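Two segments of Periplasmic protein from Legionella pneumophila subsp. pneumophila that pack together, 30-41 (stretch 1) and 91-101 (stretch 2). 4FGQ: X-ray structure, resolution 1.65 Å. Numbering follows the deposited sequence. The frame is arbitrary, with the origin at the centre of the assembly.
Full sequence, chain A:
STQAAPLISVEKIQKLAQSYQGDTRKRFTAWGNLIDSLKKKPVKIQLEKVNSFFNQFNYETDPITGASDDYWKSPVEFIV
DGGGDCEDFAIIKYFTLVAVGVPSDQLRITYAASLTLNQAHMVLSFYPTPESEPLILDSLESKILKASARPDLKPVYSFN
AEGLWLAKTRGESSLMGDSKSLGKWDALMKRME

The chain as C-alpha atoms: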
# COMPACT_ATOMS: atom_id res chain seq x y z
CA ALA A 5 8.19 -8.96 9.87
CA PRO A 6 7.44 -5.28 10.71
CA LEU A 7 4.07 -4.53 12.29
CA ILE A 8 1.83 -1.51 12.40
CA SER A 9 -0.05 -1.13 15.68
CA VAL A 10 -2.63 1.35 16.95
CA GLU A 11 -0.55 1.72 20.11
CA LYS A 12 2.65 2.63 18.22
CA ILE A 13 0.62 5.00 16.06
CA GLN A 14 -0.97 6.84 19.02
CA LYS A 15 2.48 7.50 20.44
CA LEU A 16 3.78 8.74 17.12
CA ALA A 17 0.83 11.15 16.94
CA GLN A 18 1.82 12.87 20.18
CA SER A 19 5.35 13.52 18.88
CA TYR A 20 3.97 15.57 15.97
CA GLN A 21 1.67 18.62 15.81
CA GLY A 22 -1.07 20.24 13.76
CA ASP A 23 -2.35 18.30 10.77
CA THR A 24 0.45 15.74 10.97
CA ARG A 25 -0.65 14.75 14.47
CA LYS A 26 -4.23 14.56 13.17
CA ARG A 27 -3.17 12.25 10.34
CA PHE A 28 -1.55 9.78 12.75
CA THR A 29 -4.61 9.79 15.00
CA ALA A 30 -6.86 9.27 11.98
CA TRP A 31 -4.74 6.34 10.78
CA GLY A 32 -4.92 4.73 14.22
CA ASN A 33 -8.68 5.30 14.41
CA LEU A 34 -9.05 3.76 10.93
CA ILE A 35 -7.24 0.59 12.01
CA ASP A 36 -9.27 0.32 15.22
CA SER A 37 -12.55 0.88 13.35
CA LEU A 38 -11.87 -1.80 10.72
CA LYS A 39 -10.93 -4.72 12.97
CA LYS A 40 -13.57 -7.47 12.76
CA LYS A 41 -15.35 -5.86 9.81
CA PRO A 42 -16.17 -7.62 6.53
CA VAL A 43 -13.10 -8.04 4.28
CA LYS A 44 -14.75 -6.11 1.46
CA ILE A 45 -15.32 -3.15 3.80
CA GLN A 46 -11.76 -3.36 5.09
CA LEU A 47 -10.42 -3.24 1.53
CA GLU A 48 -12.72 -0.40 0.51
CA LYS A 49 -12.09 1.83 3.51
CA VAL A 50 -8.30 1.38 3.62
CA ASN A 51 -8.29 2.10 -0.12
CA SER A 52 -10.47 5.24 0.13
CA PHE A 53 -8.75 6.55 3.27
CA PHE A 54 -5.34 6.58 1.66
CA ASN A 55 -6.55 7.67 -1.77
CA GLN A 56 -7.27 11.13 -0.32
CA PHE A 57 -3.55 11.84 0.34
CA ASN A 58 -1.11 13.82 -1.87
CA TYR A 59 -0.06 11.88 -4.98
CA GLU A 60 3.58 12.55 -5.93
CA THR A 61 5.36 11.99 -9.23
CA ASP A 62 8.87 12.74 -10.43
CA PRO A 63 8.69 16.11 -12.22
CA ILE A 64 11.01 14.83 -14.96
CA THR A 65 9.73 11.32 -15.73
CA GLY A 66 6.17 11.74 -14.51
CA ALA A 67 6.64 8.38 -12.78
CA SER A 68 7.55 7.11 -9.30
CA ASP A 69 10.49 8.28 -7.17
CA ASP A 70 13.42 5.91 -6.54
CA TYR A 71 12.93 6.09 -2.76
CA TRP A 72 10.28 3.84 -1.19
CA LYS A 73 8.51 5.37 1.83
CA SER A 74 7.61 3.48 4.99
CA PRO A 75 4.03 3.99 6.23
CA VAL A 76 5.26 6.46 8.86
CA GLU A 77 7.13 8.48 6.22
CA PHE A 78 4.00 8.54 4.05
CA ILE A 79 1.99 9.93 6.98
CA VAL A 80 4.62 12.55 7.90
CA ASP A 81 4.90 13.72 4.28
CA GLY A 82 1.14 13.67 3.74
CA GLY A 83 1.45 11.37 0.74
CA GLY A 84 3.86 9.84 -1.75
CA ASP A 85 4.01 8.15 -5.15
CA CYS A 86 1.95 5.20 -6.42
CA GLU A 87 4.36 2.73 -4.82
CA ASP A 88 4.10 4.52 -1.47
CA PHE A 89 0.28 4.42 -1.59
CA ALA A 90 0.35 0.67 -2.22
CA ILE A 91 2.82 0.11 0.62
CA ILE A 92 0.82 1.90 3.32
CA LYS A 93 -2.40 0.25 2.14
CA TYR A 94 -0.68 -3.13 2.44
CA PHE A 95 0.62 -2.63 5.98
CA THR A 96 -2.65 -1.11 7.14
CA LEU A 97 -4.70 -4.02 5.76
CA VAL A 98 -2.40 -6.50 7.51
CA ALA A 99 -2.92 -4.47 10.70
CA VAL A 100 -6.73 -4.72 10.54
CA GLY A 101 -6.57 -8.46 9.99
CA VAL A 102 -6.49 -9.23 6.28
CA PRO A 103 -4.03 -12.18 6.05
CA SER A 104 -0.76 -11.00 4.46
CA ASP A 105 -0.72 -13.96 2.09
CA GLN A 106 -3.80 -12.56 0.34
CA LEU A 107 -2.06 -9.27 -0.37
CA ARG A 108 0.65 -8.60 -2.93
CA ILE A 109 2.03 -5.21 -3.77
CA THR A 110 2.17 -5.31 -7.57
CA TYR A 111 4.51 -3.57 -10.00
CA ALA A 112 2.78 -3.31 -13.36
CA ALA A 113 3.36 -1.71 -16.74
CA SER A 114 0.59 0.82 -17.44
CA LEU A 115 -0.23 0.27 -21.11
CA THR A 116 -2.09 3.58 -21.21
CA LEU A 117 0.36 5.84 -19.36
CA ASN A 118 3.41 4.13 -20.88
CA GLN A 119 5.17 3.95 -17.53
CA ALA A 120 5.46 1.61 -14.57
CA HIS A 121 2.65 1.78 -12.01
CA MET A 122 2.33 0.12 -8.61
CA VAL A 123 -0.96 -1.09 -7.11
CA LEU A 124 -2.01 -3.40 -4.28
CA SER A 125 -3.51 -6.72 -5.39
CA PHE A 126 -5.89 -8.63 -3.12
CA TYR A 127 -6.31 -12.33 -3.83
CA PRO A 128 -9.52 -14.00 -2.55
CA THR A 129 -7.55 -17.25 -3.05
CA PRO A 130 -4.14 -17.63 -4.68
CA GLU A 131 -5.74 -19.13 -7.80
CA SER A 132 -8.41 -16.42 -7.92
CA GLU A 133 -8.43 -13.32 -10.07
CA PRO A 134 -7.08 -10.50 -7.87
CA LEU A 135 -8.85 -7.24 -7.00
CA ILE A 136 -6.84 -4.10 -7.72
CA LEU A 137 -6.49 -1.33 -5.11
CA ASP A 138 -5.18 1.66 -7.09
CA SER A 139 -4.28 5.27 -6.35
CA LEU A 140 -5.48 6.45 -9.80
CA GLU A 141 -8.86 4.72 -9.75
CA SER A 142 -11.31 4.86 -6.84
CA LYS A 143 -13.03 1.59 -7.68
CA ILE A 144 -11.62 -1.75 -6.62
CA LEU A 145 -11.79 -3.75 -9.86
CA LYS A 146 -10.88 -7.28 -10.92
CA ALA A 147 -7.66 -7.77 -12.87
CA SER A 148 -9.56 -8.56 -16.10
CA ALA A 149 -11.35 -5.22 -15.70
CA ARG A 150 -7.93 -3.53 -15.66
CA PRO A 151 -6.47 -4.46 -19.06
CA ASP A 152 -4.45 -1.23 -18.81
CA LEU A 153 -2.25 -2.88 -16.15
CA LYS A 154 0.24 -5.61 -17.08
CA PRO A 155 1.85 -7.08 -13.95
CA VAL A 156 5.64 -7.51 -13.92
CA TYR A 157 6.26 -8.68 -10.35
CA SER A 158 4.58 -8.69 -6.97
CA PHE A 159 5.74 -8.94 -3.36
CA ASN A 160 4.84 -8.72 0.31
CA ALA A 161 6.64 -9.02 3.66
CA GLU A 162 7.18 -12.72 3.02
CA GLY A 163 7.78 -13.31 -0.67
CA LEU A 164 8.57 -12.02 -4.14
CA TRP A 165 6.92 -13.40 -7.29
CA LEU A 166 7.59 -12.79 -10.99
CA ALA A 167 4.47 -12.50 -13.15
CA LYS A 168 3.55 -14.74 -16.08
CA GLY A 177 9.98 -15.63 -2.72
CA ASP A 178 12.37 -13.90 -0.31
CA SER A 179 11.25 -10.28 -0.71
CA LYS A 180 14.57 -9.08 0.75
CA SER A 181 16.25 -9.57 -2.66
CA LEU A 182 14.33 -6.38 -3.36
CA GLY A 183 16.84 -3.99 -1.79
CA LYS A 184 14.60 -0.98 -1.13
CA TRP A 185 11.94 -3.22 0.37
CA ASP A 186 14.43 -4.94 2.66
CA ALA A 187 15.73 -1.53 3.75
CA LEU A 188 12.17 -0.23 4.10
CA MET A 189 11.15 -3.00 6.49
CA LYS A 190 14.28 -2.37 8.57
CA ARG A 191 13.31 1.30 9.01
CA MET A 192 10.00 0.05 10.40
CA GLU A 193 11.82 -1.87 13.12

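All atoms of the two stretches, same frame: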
# COMPACT_ATOMS: atom_id res chain seq x y z
N ALA A 30 -5.87 9.77 12.93
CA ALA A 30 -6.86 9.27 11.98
C ALA A 30 -6.52 7.88 11.46
O ALA A 30 -7.41 7.05 11.27
CB ALA A 30 -7.01 10.26 10.82
N TRP A 31 -5.24 7.64 11.22
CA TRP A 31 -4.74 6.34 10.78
C TRP A 31 -5.00 5.29 11.86
O TRP A 31 -5.48 4.18 11.56
CB TRP A 31 -3.24 6.46 10.50
CG TRP A 31 -2.58 5.25 9.94
CD1 TRP A 31 -3.15 4.22 9.25
CD2 TRP A 31 -1.18 4.96 10.02
NE1 TRP A 31 -2.18 3.29 8.90
CE2 TRP A 31 -0.97 3.73 9.37
CE3 TRP A 31 -0.09 5.62 10.60
CZ2 TRP A 31 0.29 3.15 9.27
CZ3 TRP A 31 1.17 5.03 10.50
CH2 TRP A 31 1.34 3.82 9.84
N GLY A 32 -4.68 5.62 13.10
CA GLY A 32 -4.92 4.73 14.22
C GLY A 32 -6.41 4.44 14.39
O GLY A 32 -6.80 3.30 14.62
N ASN A 33 -7.23 5.49 14.29
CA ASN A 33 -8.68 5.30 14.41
C ASN A 33 -9.22 4.43 13.28
O ASN A 33 -10.11 3.60 13.51
CB ASN A 33 -9.41 6.65 14.47
CG ASN A 33 -9.15 7.41 15.77
OD1 ASN A 33 -8.69 6.84 16.76
ND2 ASN A 33 -9.45 8.70 15.76
N LEU A 34 -8.67 4.59 12.07
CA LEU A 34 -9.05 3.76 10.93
C LEU A 34 -8.80 2.29 11.24
O LEU A 34 -9.69 1.44 11.06
CB LEU A 34 -8.26 4.16 9.68
CG LEU A 34 -8.42 3.28 8.44
CD1 LEU A 34 -9.73 3.59 7.74
CD2 LEU A 34 -7.25 3.46 7.48
N ILE A 35 -7.59 1.98 11.70
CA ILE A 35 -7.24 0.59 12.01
C ILE A 35 -8.16 0.03 13.08
O ILE A 35 -8.70 -1.07 12.92
CB ILE A 35 -5.76 0.45 12.43
CG1 ILE A 35 -4.86 0.73 11.22
CG2 ILE A 35 -5.49 -0.95 12.95
CD1 ILE A 35 -3.40 0.92 11.57
N ASP A 36 -8.38 0.78 14.16
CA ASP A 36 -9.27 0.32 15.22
C ASP A 36 -10.69 0.05 14.70
O ASP A 36 -11.32 -0.94 15.09
CB ASP A 36 -9.34 1.34 16.36
CG ASP A 36 -8.34 1.05 17.47
OD1 ASP A 36 -7.85 -0.10 17.54
OD2 ASP A 36 -8.06 1.97 18.27
N SER A 37 -11.16 0.92 13.82
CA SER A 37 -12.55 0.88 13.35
C SER A 37 -12.79 -0.28 12.38
O SER A 37 -13.92 -0.72 12.22
CB SER A 37 -12.93 2.19 12.67
OG SER A 37 -12.44 2.28 11.35
N LEU A 38 -11.72 -0.77 11.76
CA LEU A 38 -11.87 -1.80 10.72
C LEU A 38 -11.61 -3.22 11.21
O LEU A 38 -11.90 -4.17 10.49
CB LEU A 38 -10.97 -1.50 9.52
CG LEU A 38 -11.37 -0.27 8.70
CD1 LEU A 38 -10.36 -0.07 7.57
CD2 LEU A 38 -12.77 -0.44 8.16
N LYS A 39 -11.07 -3.38 12.41
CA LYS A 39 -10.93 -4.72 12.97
C LYS A 39 -12.29 -5.40 13.07
O LYS A 39 -13.27 -4.77 13.50
CB LYS A 39 -10.24 -4.65 14.34
CG LYS A 39 -8.78 -4.23 14.24
CD LYS A 39 -8.12 -4.19 15.62
CE LYS A 39 -6.65 -3.82 15.51
NZ LYS A 39 -6.01 -3.59 16.84
N LYS A 40 -12.35 -6.66 12.67
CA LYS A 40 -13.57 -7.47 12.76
C LYS A 40 -14.72 -6.94 11.89
O LYS A 40 -15.89 -7.13 12.22
CB LYS A 40 -14.01 -7.64 14.22
CG LYS A 40 -12.94 -8.29 15.09
CD LYS A 40 -13.32 -8.27 16.56
CE LYS A 40 -12.24 -8.93 17.41
NZ LYS A 40 -11.97 -10.32 16.98
N LYS A 41 -14.37 -6.30 10.79
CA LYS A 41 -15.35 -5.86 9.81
C LYS A 41 -15.22 -6.74 8.58
O LYS A 41 -14.21 -7.42 8.42
CB LYS A 41 -15.12 -4.39 9.45
CG LYS A 41 -15.31 -3.44 10.63
CD LYS A 41 -16.69 -3.57 11.27
CE LYS A 41 -16.97 -2.47 12.28
NZ LYS A 41 -16.07 -2.54 13.46
N ILE A 91 2.12 0.59 -0.57
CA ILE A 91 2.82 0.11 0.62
C ILE A 91 2.05 0.39 1.91
O ILE A 91 1.88 -0.52 2.74
CB ILE A 91 4.25 0.68 0.68
CG1 ILE A 91 5.11 0.06 -0.43
CG2 ILE A 91 4.85 0.46 2.07
CD1 ILE A 91 6.40 0.84 -0.71
N ILE A 92 1.56 1.61 2.10
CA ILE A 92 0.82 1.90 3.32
C ILE A 92 -0.53 1.18 3.35
O ILE A 92 -0.97 0.74 4.42
CB ILE A 92 0.72 3.43 3.63
CG1 ILE A 92 0.11 3.63 5.02
CG2 ILE A 92 -0.08 4.16 2.57
CD1 ILE A 92 0.40 4.99 5.64
N LYS A 93 -1.17 1.02 2.20
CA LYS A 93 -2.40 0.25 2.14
C LYS A 93 -2.16 -1.19 2.58
O LYS A 93 -2.95 -1.76 3.33
CB LYS A 93 -3.01 0.28 0.74
CG LYS A 93 -3.65 1.61 0.37
CD LYS A 93 -4.12 1.60 -1.08
CE LYS A 93 -4.51 3.00 -1.56
NZ LYS A 93 -4.94 2.95 -3.00
N TYR A 94 -1.06 -1.76 2.09
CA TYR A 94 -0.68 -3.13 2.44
C TYR A 94 -0.50 -3.28 3.95
O TYR A 94 -1.15 -4.13 4.57
CB TYR A 94 0.60 -3.55 1.70
CG TYR A 94 1.23 -4.80 2.27
CD1 TYR A 94 0.71 -6.06 2.00
CD2 TYR A 94 2.33 -4.72 3.12
CE1 TYR A 94 1.30 -7.22 2.54
CE2 TYR A 94 2.91 -5.85 3.67
CZ TYR A 94 2.39 -7.10 3.38
OH TYR A 94 2.98 -8.21 3.94
N PHE A 95 0.36 -2.47 4.55
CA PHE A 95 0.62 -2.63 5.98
C PHE A 95 -0.62 -2.37 6.82
O PHE A 95 -0.84 -3.02 7.85
CB PHE A 95 1.80 -1.75 6.43
CG PHE A 95 3.13 -2.35 6.10
CD1 PHE A 95 3.57 -3.50 6.76
CD2 PHE A 95 3.95 -1.78 5.13
CE1 PHE A 95 4.80 -4.07 6.46
CE2 PHE A 95 5.19 -2.34 4.83
CZ PHE A 95 5.61 -3.49 5.49
N THR A 96 -1.46 -1.45 6.38
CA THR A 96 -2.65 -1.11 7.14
C THR A 96 -3.66 -2.26 7.08
O THR A 96 -4.27 -2.61 8.09
CB THR A 96 -3.28 0.18 6.62
OG1 THR A 96 -2.33 1.24 6.76
CG2 THR A 96 -4.52 0.54 7.43
N LEU A 97 -3.80 -2.87 5.90
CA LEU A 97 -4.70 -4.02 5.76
C LEU A 97 -4.24 -5.21 6.60
O LEU A 97 -5.06 -5.90 7.20
CB LEU A 97 -4.89 -4.40 4.29
CG LEU A 97 -5.89 -3.44 3.62
CD1 LEU A 97 -5.71 -3.46 2.10
CD2 LEU A 97 -7.35 -3.82 3.99
N VAL A 98 -2.93 -5.45 6.65
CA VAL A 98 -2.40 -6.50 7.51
C VAL A 98 -2.75 -6.18 8.97
O VAL A 98 -3.17 -7.05 9.73
CB VAL A 98 -0.88 -6.68 7.32
CG1 VAL A 98 -0.29 -7.59 8.40
CG2 VAL A 98 -0.59 -7.23 5.91
N ALA A 99 -2.62 -4.91 9.34
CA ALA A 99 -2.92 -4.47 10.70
C ALA A 99 -4.38 -4.68 11.12
O ALA A 99 -4.66 -4.90 12.30
CB ALA A 99 -2.52 -3.00 10.91
N VAL A 100 -5.32 -4.59 10.17
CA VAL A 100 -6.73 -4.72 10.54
C VAL A 100 -7.17 -6.17 10.47
O VAL A 100 -8.29 -6.50 10.88
CB VAL A 100 -7.69 -3.82 9.71
CG1 VAL A 100 -7.23 -2.36 9.74
CG2 VAL A 100 -7.81 -4.31 8.30
N GLY A 101 -6.30 -7.04 9.97
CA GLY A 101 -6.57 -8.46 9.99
C GLY A 101 -6.72 -9.19 8.68
O GLY A 101 -6.98 -10.39 8.68
O HOH W 1 -9.88 -8.24 12.07

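Two helices, far apart in sequence, lie side by side here, running in broadly the same direction with 43° between their N-to-C directions. Their axes approach to 9.2 Å, and together the two stretches bury 401 Å² of surface. The backbones come nearest toward the C-terminal ends, where the CA atoms of K39 and V100 are 4.9 Å apart. V100 covers the most surface, and T96, W31 and I35 follow almost equally; the account is built round V100 and T96, one turn apart on the second helix, and W31 on the first.

V100 loses the most surface. Its CG1 methyl lies 3.7 Å from CA of I35 and 3.8 Å from CB of L38, so it touches the body of the first helix as well as its side chains; the side-chain contact with I35 is V100 CG1 to I35 CG2, 3.9 Å. A short, beta-branched residue suits this place. The branch offers a methyl close to its own backbone, and that methyl reaches I35 and L38 where the chains run near each other. The side-chain contacts of V100 are apolar, and the gain comes from excluding water and from close van der Waals packing.

One turn earlier, T96 meets the first helix with both branches. Its methyl CG2 packs 3.8 Å from CG1 of I35 and 4.0 Å from CD2 of L34. Its hydroxyl OG1 accepts a hydrogen bond from NE1 of W31, 3.0 Å long with an N-H...O angle of 155°, and in turn donates to the carbonyl of its own helix, T96 OG1 to I92 O, 2.8 Å. Threonine thus joins an apolar surface to a polar group that is satisfied on both sides, which matters in a buried setting where an unpaired indole N-H would be costly.

W31 leaves its helix sideways, but with chi1 at t its ring reaches across to the partner. T96 OG1 sits at the ring edge, near its plane, where the N-H can point at it, while I92 covers one face, with its CD1 4.1 Å from CZ2 of W31. A large, flat indole can serve both needs, offering a broad apolar face and a single directional donor at its edge.

I35 links these sites, since beyond T96 and V100 it also reaches A99, I35 CD1 to A99 CB at 4.1 Å. The small methyl of A99 meets the isoleucine without demanding much room.

At the C-terminal end the chemistry turns polar. The first helix gives way to a type II turn from L38 to K41, in which K41 N donates to L38 O at 3.3 Å. The second ends in a Schellman motif at G101, whose positive phi would jam a CB against the preceding carbonyl and so calls for glycine. A water spans the gap, accepting from K40 N at 3.0 Å and donating to V100 O at 2.6 Å. Nearby, the exposed K39 brings its CE 3.9 Å from A99 O.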